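Local coordinates for protein CRS2 (Zea mays, PDB 1RYB) that facilitates the splicing of chloroplast group IIB introns in complex with CAF1 or CAF2, keeping a peptidyl-tRNA hydrolase fold without that enzyme's activity, at residues Tyr15-Leu23 / Tyr95-Tyr106; Gly38-Ala46 / Val72-Tyr80. All coordinates share one frame; numbering follows the deposited sequence. Where two conformers were deposited one is given.

Contact 1. Residues Tyr15-Leu23 / Tyr95-Tyr106; sequences YTPWLIAGL and YQVPLRHILLIY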
loop_
_atom_site.group_PDB
_atom_site.type_symbol
_atom_site.label_atom_id
_atom_site.label_comp_id
_atom_site.label_asym_id
_atom_site.label_seq_id
_atom_site.Cartn_x
_atom_site.Cartn_y
_atom_site.Cartn_z
ATOM N N TYR A 15 -14.311 16.525 -8.090
ATOM C CA TYR A 15 -13.466 16.293 -6.930
ATOM C C TYR A 15 -13.785 14.957 -6.112
ATOM O O TYR A 15 -13.963 14.912 -4.902
ATOM C CB TYR A 15 -13.326 17.582 -6.087
ATOM N N THR A 16 -13.800 13.830 -6.795
ATOM C CA THR A 16 -13.985 12.567 -6.149
ATOM C C THR A 16 -12.685 12.171 -5.409
ATOM O O THR A 16 -11.588 12.239 -5.976
ATOM C CB THR A 16 -14.384 11.545 -7.218
ATOM O OG1 THR A 16 -15.482 12.079 -7.953
ATOM C CG2 THR A 16 -14.798 10.250 -6.555
ATOM N N PRO A 17 -12.787 11.834 -4.111
ATOM C CA PRO A 17 -11.548 11.539 -3.337
ATOM C C PRO A 17 -10.929 10.213 -3.665
ATOM O O PRO A 17 -11.540 9.370 -4.324
ATOM C CB PRO A 17 -11.920 11.538 -1.852
ATOM C CG PRO A 17 -13.442 11.439 -1.808
ATOM C CD PRO A 17 -13.975 11.691 -3.242
ATOM N N TRP A 18 -9.684 10.070 -3.197
ATOM C CA TRP A 18 -8.934 8.812 -3.247
ATOM C C TRP A 18 -8.663 8.326 -1.844
ATOM O O TRP A 18 -8.535 9.112 -0.900
ATOM C CB TRP A 18 -7.553 8.932 -3.934
ATOM C CG TRP A 18 -7.655 9.019 -5.437
ATOM C CD1 TRP A 18 -8.228 10.067 -6.165
ATOM C CD2 TRP A 18 -7.145 8.075 -6.396
ATOM N NE1 TRP A 18 -8.120 9.803 -7.498
ATOM C CE2 TRP A 18 -7.481 8.573 -7.678
ATOM C CE3 TRP A 18 -6.505 6.831 -6.297
ATOM C CZ2 TRP A 18 -7.038 7.924 -8.835
ATOM C CZ3 TRP A 18 -6.187 6.133 -7.494
ATOM C CH2 TRP A 18 -6.458 6.678 -8.715
ATOM N N LEU A 19 -8.535 7.008 -1.736
ATOM C CA LEU A 19 -8.155 6.425 -0.469
ATOM C C LEU A 19 -6.891 5.681 -0.785
ATOM O O LEU A 19 -6.922 4.785 -1.583
ATOM C CB LEU A 19 -9.282 5.517 0.057
ATOM C CG LEU A 19 -9.060 4.897 1.458
ATOM C CD1 LEU A 19 -10.360 4.095 1.757
ATOM C CD2 LEU A 19 -7.930 3.849 1.348
ATOM N N ILE A 20 -5.770 6.099 -0.198
ATOM C CA ILE A 20 -4.502 5.525 -0.468
ATOM C C ILE A 20 -4.114 4.711 0.730
ATOM O O ILE A 20 -3.766 5.276 1.829
ATOM C CB ILE A 20 -3.472 6.678 -0.764
ATOM C CG1 ILE A 20 -3.895 7.484 -2.057
ATOM C CG2 ILE A 20 -2.054 6.062 -0.957
ATOM C CD1 ILE A 20 -3.136 8.749 -2.218
ATOM N N ALA A 21 -4.132 3.378 0.557
ATOM C CA ALA A 21 -3.886 2.508 1.734
ATOM C C ALA A 21 -2.646 1.665 1.581
ATOM O O ALA A 21 -2.467 1.062 0.566
ATOM C CB ALA A 21 -5.121 1.572 1.934
ATOM N N GLY A 22 -1.782 1.687 2.595
ATOM C CA GLY A 22 -0.560 0.884 2.593
ATOM C C GLY A 22 -0.781 -0.229 3.643
ATOM O O GLY A 22 -1.300 0.051 4.770
ATOM N N LEU A 23 -0.499 -1.504 3.230
ATOM C CA LEU A 23 -0.685 -2.692 4.055
ATOM C C LEU A 23 0.500 -2.970 4.980
ATOM O O LEU A 23 1.685 -2.722 4.644
ATOM C CB LEU A 23 -0.971 -3.900 3.183
ATOM C CG LEU A 23 -2.196 -3.630 2.305
ATOM C CD1 LEU A 23 -2.625 -4.930 1.667
ATOM C CD2 LEU A 23 -3.376 -3.129 3.186
ATOM N N TYR A 95 -16.240 7.625 3.443
ATOM C CA TYR A 95 -15.764 8.784 2.702
ATOM C C TYR A 95 -16.246 8.827 1.228
ATOM O O TYR A 95 -15.743 9.667 0.442
ATOM C CB TYR A 95 -14.232 8.785 2.799
ATOM C CG TYR A 95 -13.775 9.164 4.198
ATOM C CD1 TYR A 95 -13.252 8.239 5.108
ATOM C CD2 TYR A 95 -13.911 10.487 4.612
ATOM C CE1 TYR A 95 -12.863 8.634 6.392
ATOM C CE2 TYR A 95 -13.497 10.914 5.877
ATOM C CZ TYR A 95 -13.024 9.974 6.778
ATOM O OH TYR A 95 -12.703 10.436 8.032
ATOM N N GLN A 96 -17.141 7.843 0.825
ATOM C CA GLN A 96 -17.659 7.805 -0.555
ATOM C C GLN A 96 -16.546 7.707 -1.593
ATOM O O GLN A 96 -16.543 8.406 -2.624
ATOM C CB GLN A 96 -18.588 9.036 -0.860
ATOM C CG GLN A 96 -19.757 9.123 0.147
ATOM C CD GLN A 96 -20.554 10.421 -0.087
ATOM O OE1 GLN A 96 -21.228 10.563 -1.103
ATOM N NE2 GLN A 96 -20.410 11.425 0.792
ATOM N N VAL A 97 -15.574 6.845 -1.330
ATOM C CA VAL A 97 -14.517 6.684 -2.291
ATOM C C VAL A 97 -14.893 5.586 -3.263
ATOM O O VAL A 97 -15.135 4.472 -2.811
ATOM C CB VAL A 97 -13.256 6.213 -1.538
ATOM C CG1 VAL A 97 -12.071 6.123 -2.588
ATOM C CG2 VAL A 97 -12.936 7.183 -0.433
ATOM N N PRO A 98 -14.951 5.857 -4.546
ATOM C CA PRO A 98 -15.258 4.790 -5.509
ATOM C C PRO A 98 -14.134 3.769 -5.626
ATOM O O PRO A 98 -12.899 4.096 -5.468
ATOM C CB PRO A 98 -15.369 5.473 -6.865
ATOM C CG PRO A 98 -14.649 6.798 -6.711
ATOM C CD PRO A 98 -14.654 7.115 -5.226
ATOM N N LEU A 99 -14.533 2.560 -6.011
ATOM C CA LEU A 99 -13.586 1.462 -6.234
ATOM C C LEU A 99 -12.306 1.892 -6.960
ATOM O O LEU A 99 -11.224 1.589 -6.576
ATOM C CB LEU A 99 -14.250 0.354 -7.043
ATOM C CG LEU A 99 -13.402 -0.906 -7.097
ATOM C CD1 LEU A 99 -13.342 -1.510 -5.745
ATOM C CD2 LEU A 99 -14.055 -1.933 -8.022
ATOM N N ARG A 100 -12.486 2.578 -8.037
ATOM C CA ARG A 100 -11.402 2.960 -8.905
ATOM C C ARG A 100 -10.423 3.887 -8.278
ATOM O O ARG A 100 -9.346 4.071 -8.875
ATOM C CB ARG A 100 -11.914 3.580 -10.215
ATOM C CG ARG A 100 -12.645 4.913 -9.998
ATOM C CD ARG A 100 -13.253 5.515 -11.287
ATOM N NE ARG A 100 -13.986 6.780 -11.090
ATOM C CZ ARG A 100 -15.202 6.857 -10.501
ATOM N NH1 ARG A 100 -15.880 8.023 -10.316
ATOM N NH2 ARG A 100 -15.732 5.726 -10.062
ATOM N N HIS A 101 -10.798 4.444 -7.102
ATOM C CA HIS A 101 -9.929 5.395 -6.390
ATOM C C HIS A 101 -9.428 4.846 -5.066
ATOM O O HIS A 101 -8.942 5.595 -4.204
ATOM C CB HIS A 101 -10.664 6.721 -6.133
ATOM C CG HIS A 101 -10.801 7.537 -7.349
ATOM N ND1 HIS A 101 -11.427 8.761 -7.306
ATOM C CD2 HIS A 101 -10.389 7.296 -8.659
ATOM C CE1 HIS A 101 -11.397 9.251 -8.584
ATOM N NE2 HIS A 101 -10.774 8.363 -9.407
ATOM N N ILE A 102 -9.586 3.539 -4.900
ATOM C CA ILE A 102 -9.077 2.879 -3.717
ATOM C C ILE A 102 -7.758 2.289 -4.120
ATOM O O ILE A 102 -7.723 1.255 -4.816
ATOM C CB ILE A 102 -9.995 1.744 -3.268
ATOM C CG1 ILE A 102 -11.412 2.310 -2.932
ATOM C CG2 ILE A 102 -9.377 1.063 -2.037
ATOM C CD1 ILE A 102 -12.401 1.222 -2.582
ATOM N N LEU A 103 -6.634 2.968 -3.702
ATOM C CA LEU A 103 -5.309 2.530 -4.110
ATOM C C LEU A 103 -4.696 1.705 -3.020
ATOM O O LEU A 103 -4.457 2.210 -1.916
ATOM C CB LEU A 103 -4.424 3.750 -4.445
ATOM C CG LEU A 103 -2.947 3.511 -4.715
ATOM C CD1 LEU A 103 -2.777 2.641 -5.978
ATOM C CD2 LEU A 103 -2.348 4.890 -5.030
ATOM N N LEU A 104 -4.335 0.440 -3.390
ATOM C CA LEU A 104 -3.648 -0.413 -2.429
ATOM C C LEU A 104 -2.174 -0.459 -2.719
ATOM O O LEU A 104 -1.769 -0.687 -3.845
ATOM C CB LEU A 104 -4.159 -1.899 -2.380
ATOM C CG LEU A 104 -5.257 -2.128 -1.381
ATOM C CD1 LEU A 104 -4.729 -2.162 0.036
ATOM C CD2 LEU A 104 -6.401 -1.102 -1.556
ATOM N N ILE A 105 -1.358 -0.322 -1.662
ATOM C CA ILE A 105 0.107 -0.360 -1.751
ATOM C C ILE A 105 0.633 -1.496 -0.868
ATOM O O ILE A 105 0.348 -1.500 0.333
ATOM C CB ILE A 105 0.702 1.029 -1.374
ATOM C CG1 ILE A 105 -0.007 2.104 -2.199
ATOM C CG2 ILE A 105 2.238 1.031 -1.650
ATOM C CD1 ILE A 105 0.737 3.454 -2.078
ATOM N N TYR A 106 1.449 -2.410 -1.419
ATOM C CA TYR A 106 1.833 -3.585 -0.588
ATOM C C TYR A 106 3.057 -4.294 -1.144
ATOM O O TYR A 106 3.514 -3.960 -2.222
ATOM C CB TYR A 106 0.614 -4.584 -0.576
ATOM C CG TYR A 106 0.375 -5.136 -2.011
ATOM C CD1 TYR A 106 0.990 -6.313 -2.437
ATOM C CD2 TYR A 106 -0.316 -4.424 -2.987
ATOM C CE1 TYR A 106 0.786 -6.801 -3.725
ATOM C CE2 TYR A 106 -0.384 -4.806 -4.339
ATOM C CZ TYR A 106 0.118 -6.055 -4.690
ATOM O OH TYR A 106 0.059 -6.525 -6.007
#

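Contact 2. Residues Gly38-Ala46 / Val72-Tyr80; sequences GFEMVDRIA and VLVVKPQSY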
loop_
_atom_site.group_PDB
_atom_site.type_symbol
_atom_site.label_atom_id
_atom_site.label_comp_id
_atom_site.label_asym_id
_atom_site.label_seq_id
_atom_site.Cartn_x
_atom_site.Cartn_y
_atom_site.Cartn_z
ATOM N N GLY A 38 4.411 -1.456 2.517
ATOM C CA GLY A 38 3.322 -0.572 2.123
ATOM C C GLY A 38 3.119 0.571 3.095
ATOM O O GLY A 38 2.752 1.700 2.727
ATOM N N PHE A 39 3.297 0.282 4.348
ATOM C CA PHE A 39 3.238 1.334 5.386
ATOM C C PHE A 39 4.339 2.404 5.116
ATOM O O PHE A 39 4.131 3.626 5.188
ATOM C CB PHE A 39 3.544 0.713 6.771
ATOM C CG PHE A 39 2.323 0.167 7.539
ATOM C CD1 PHE A 39 1.083 -0.033 6.927
ATOM C CD2 PHE A 39 2.446 -0.090 8.908
ATOM C CE1 PHE A 39 0.015 -0.510 7.695
ATOM C CE2 PHE A 39 1.392 -0.560 9.696
ATOM C CZ PHE A 39 0.171 -0.786 9.067
ATOM N N GLU A 40 5.564 1.934 4.773
ATOM C CA GLU A 40 6.635 2.887 4.486
ATOM C C GLU A 40 6.269 3.806 3.362
ATOM O O GLU A 40 6.574 4.989 3.357
ATOM C CB GLU A 40 7.948 2.129 4.117
ATOM C CG GLU A 40 8.532 1.307 5.340
ATOM C CD GLU A 40 9.928 0.810 5.008
ATOM O OE1 GLU A 40 10.278 -0.330 5.129
ATOM O OE2 GLU A 40 10.650 1.679 4.385
ATOM N N MET A 41 5.681 3.239 2.292
ATOM C CA MET A 41 5.319 4.063 1.117
ATOM C C MET A 41 4.288 5.110 1.479
ATOM O O MET A 41 4.409 6.264 1.091
ATOM C CB MET A 41 4.783 3.203 -0.061
ATOM C CG MET A 41 4.527 3.991 -1.343
ATOM S SD MET A 41 6.054 4.576 -2.102
ATOM C CE MET A 41 6.678 3.041 -2.861
ATOM N N VAL A 42 3.214 4.682 2.141
ATOM C CA VAL A 42 2.229 5.658 2.554
ATOM C C VAL A 42 2.823 6.709 3.546
ATOM O O VAL A 42 2.461 7.880 3.506
ATOM C CB VAL A 42 0.854 5.083 2.983
ATOM C CG1 VAL A 42 0.281 4.262 1.843
ATOM C CG2 VAL A 42 0.925 4.276 4.246
ATOM N N ASP A 43 3.720 6.310 4.396
ATOM C CA ASP A 43 4.337 7.294 5.271
ATOM C C ASP A 43 5.051 8.317 4.477
ATOM O O ASP A 43 5.051 9.467 4.804
ATOM C CB ASP A 43 5.361 6.675 6.246
ATOM C CG ASP A 43 4.670 5.953 7.406
ATOM O OD1 ASP A 43 3.564 6.223 7.809
ATOM O OD2 ASP A 43 5.428 5.025 7.954
ATOM N N ARG A 44 5.679 7.873 3.437
ATOM C CA ARG A 44 6.447 8.758 2.583
ATOM C C ARG A 44 5.532 9.637 1.782
ATOM O O ARG A 44 5.779 10.822 1.603
ATOM C CB ARG A 44 7.411 7.938 1.717
ATOM C CG ARG A 44 8.179 8.788 0.735
ATOM C CD ARG A 44 9.177 9.782 1.378
ATOM N NE ARG A 44 9.815 10.577 0.301
ATOM C CZ ARG A 44 9.372 11.742 -0.217
ATOM N NH1 ARG A 44 8.319 12.420 0.249
ATOM N NH2 ARG A 44 10.044 12.264 -1.231
ATOM N N ILE A 45 4.418 9.095 1.303
ATOM C CA ILE A 45 3.468 9.941 0.566
ATOM C C ILE A 45 2.890 10.998 1.507
ATOM O O ILE A 45 2.801 12.212 1.175
ATOM C CB ILE A 45 2.355 9.095 -0.058
ATOM C CG1 ILE A 45 2.999 8.252 -1.186
ATOM C CG2 ILE A 45 1.174 9.948 -0.583
ATOM C CD1 ILE A 45 2.105 7.081 -1.577
ATOM N N ALA A 46 2.534 10.567 2.672
ATOM C CA ALA A 46 1.956 11.479 3.644
ATOM C C ALA A 46 2.907 12.583 3.961
ATOM O O ALA A 46 2.562 13.767 4.004
ATOM C CB ALA A 46 1.578 10.744 4.919
ATOM N N VAL A 72 -7.633 13.416 -0.679
ATOM C CA VAL A 72 -7.304 12.014 -0.499
ATOM C C VAL A 72 -7.314 11.695 0.989
ATOM O O VAL A 72 -7.137 12.582 1.872
ATOM C CB VAL A 72 -5.846 11.739 -1.014
ATOM C CG1 VAL A 72 -5.623 12.183 -2.459
ATOM C CG2 VAL A 72 -4.739 12.386 -0.141
ATOM N N LEU A 73 -7.421 10.412 1.270
ATOM C CA LEU A 73 -7.122 9.972 2.624
ATOM C C LEU A 73 -5.981 8.987 2.542
ATOM O O LEU A 73 -5.875 8.291 1.557
ATOM C CB LEU A 73 -8.304 9.504 3.445
ATOM C CG LEU A 73 -9.149 8.418 2.881
ATOM C CD1 LEU A 73 -9.725 7.660 4.069
ATOM C CD2 LEU A 73 -10.339 8.995 2.124
ATOM N N VAL A 74 -5.047 9.057 3.459
ATOM C CA VAL A 74 -3.919 8.133 3.489
ATOM C C VAL A 74 -4.109 7.256 4.675
ATOM O O VAL A 74 -4.341 7.756 5.704
ATOM C CB VAL A 74 -2.520 8.804 3.446
ATOM C CG1 VAL A 74 -2.290 9.501 2.108
ATOM C CG2 VAL A 74 -2.349 9.755 4.569
ATOM N N VAL A 75 -4.050 5.939 4.515
ATOM C CA VAL A 75 -4.467 5.033 5.578
ATOM C C VAL A 75 -3.486 3.876 5.827
ATOM O O VAL A 75 -2.975 3.316 4.878
ATOM C CB VAL A 75 -5.756 4.361 5.053
ATOM C CG1 VAL A 75 -6.296 3.292 6.001
ATOM C CG2 VAL A 75 -6.830 5.343 4.687
ATOM N N LYS A 76 -3.279 3.545 7.100
ATOM C CA LYS A 76 -2.497 2.391 7.571
ATOM C C LYS A 76 -3.426 1.630 8.494
ATOM O O LYS A 76 -3.678 2.043 9.658
ATOM C CB LYS A 76 -1.243 2.795 8.360
ATOM C CG LYS A 76 -0.231 3.518 7.416
ATOM C CD LYS A 76 1.192 3.600 8.009
ATOM C CE LYS A 76 1.234 4.545 9.187
ATOM N NZ LYS A 76 2.587 4.746 9.783
ATOM N N PRO A 77 -4.008 0.553 8.010
ATOM C CA PRO A 77 -4.860 -0.238 8.866
ATOM C C PRO A 77 -4.018 -0.816 10.002
ATOM O O PRO A 77 -2.837 -1.192 9.842
ATOM C CB PRO A 77 -5.336 -1.417 7.992
ATOM C CG PRO A 77 -5.133 -0.936 6.550
ATOM C CD PRO A 77 -3.958 0.025 6.657
ATOM N N GLN A 78 -4.609 -0.797 11.172
ATOM C CA GLN A 78 -3.991 -1.330 12.358
ATOM C C GLN A 78 -4.766 -2.573 12.836
ATOM O O GLN A 78 -4.989 -2.749 14.022
ATOM C CB GLN A 78 -3.974 -0.278 13.493
ATOM C CG GLN A 78 -3.375 1.055 12.986
ATOM C CD GLN A 78 -1.905 0.954 12.651
ATOM O OE1 GLN A 78 -1.453 1.460 11.577
ATOM N NE2 GLN A 78 -1.147 0.373 13.582
ATOM N N SER A 79 -5.163 -3.392 11.887
ATOM C CA SER A 79 -6.002 -4.551 12.157
ATOM C C SER A 79 -5.252 -5.893 12.133
ATOM O O SER A 79 -5.801 -6.948 12.390
ATOM C CB SER A 79 -6.937 -4.547 10.961
ATOM O OG SER A 79 -6.158 -4.484 9.747
ATOM N N TYR A 80 -3.992 -5.822 11.763
ATOM C CA TYR A 80 -3.148 -6.944 11.329
ATOM C C TYR A 80 -3.427 -7.165 9.871
ATOM O O TYR A 80 -4.573 -6.916 9.392
ATOM C CB TYR A 80 -3.327 -8.269 12.102
ATOM C CG TYR A 80 -2.739 -8.128 13.484
ATOM C CD1 TYR A 80 -3.557 -7.801 14.557
ATOM C CD2 TYR A 80 -1.378 -8.320 13.711
ATOM C CE1 TYR A 80 -3.015 -7.738 15.848
ATOM C CE2 TYR A 80 -0.806 -8.191 14.975
ATOM C CZ TYR A 80 -1.633 -7.849 16.036
ATOM O OH TYR A 80 -1.058 -7.759 17.293
HETATM O O HOH W 1 4.562 2.640 10.067
#

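Contact 1. Residues Tyr15-Leu23 / Tyr95-Tyr106
Leu-19 to Gly-22 pair in parallel with Ile-102 to Ile-105, the two strand axes 4.8 Å apart and inclined at 17°, and amides and carbonyls alternate across the seam from Leu-19 N to Ile-105 O. The ladder is regular: Ala-21 N reaches Leu-103 O at 2.8 Å in a nearly straight bond. Where it begins, two aromatic side chains stack beside its first rung. In both Trp-18 (chi1 -76°) and His-101, CG stands anti to the carbonyl carbon, which turns the rings to the same side, where they overlap. The imidazole lies face to face with the five-membered ring of Trp-18, centroids 3.7 Å apart and planes only 12° from parallel, with His-101 CD2 3.3 Å from Trp-18 CE2. The stack and a bent bond from His-101 ND1 to Pro-17 O (3.0 Å) together probably restrain the rotation of the imidazole. Leu-103 CB sits at the edge of the indole, near its plane. An alanine in place of Trp-18 is likely to leave the His-101 ring without its stacking partner and Leu-103 CB without the ring edge beside it. Beyond the stack, Ile-20 CG2 meets Ile-105 CD1 on one face of the sheet, beneath helix 37-48. On the other face Leu-104 CD1 packs against Leu-23 CD2 at 3.6 Å, while Val-97 CG1 comes to 3.9 Å from Leu-19 CB, on the side where helix 84-94 lies. Adjacent parallel strands with helices on both faces are the mark of a three-layer alpha/beta/alpha sandwich, here the central sheet of the peptidyl-tRNA hydrolase fold.

Contact 2. Residues Gly38-Ala46 / Val72-Tyr80
Lys-76, near the end of strand 70-77, lays its side chain against one flank of helix 37-48 and meets Phe-39, Val-42 and Asp-43 in overlapping turns along its length. Its methylenes pass obliquely over one face of the Phe-39 ring, with Lys-76 CD 3.9 Å from the ring centroid and 22° off the normal, a CH-pi contact, and with Lys-76 CB 3.6 Å from Phe-39 CE1. In Phe-39 the first torsion (chi1 -89°) sets CG anti to the carbonyl carbon and swings the ring over the strand. Its edge then points at Pro-77 O, which lies in the ring plane 3.1 Å from Phe-39 CZ. Roughly at right angles to the ring's approach, Val-42 CG2 presses on Lys-76 CG at 3.5 Å, a tight fit. A bend at chi3 (-69°) brings the ammonium to Asp-43, where NZ meets the syn lone pair of OD1 at 2.7 Å in a salt bridge. A water takes a second bond from Lys-76 NZ at 2.9 Å and gives a weak one to Asp-43 OD2. Further along, in one of its two conformers, Val-74 places CG2 4.1 Å from Ala-46 CB, a less certain detail. The contact seats the helix on one face of the central peptidyl-tRNA hydrolase sheet, and the strand leads on to Tyr-80, which by similarity probably belongs to a tRNA-binding site. The aliphatic part of Lys-76 packs between helix and sheet, while its ammonium, paired with Asp-43 and bonded to water on the partly exposed side, probably has its charge largely compensated.

From the N terminus the chain runs through strand 18-22, then forms helix 37-48, and strand 70-77 returns beneath that helix to close the shorter loop, contact 2. It goes on through helix 84-94 before strand 102-108 pairs with the first strand and closes the longer loop, contact 1, within which contact 2 lies entirely. The two meet at strand 18-22, which sits between 70-77 and 102-108 in the sheet. Trp-18 O and Ile-20 O probably accept hydrogen bonds from Leu-73 N and Val-75 N, and Gly-22 O packs against Phe-39 CD1 and Pro-77 CD. Contact 1 thus joins strands within the sheet, while contact 2 seats a helix on it.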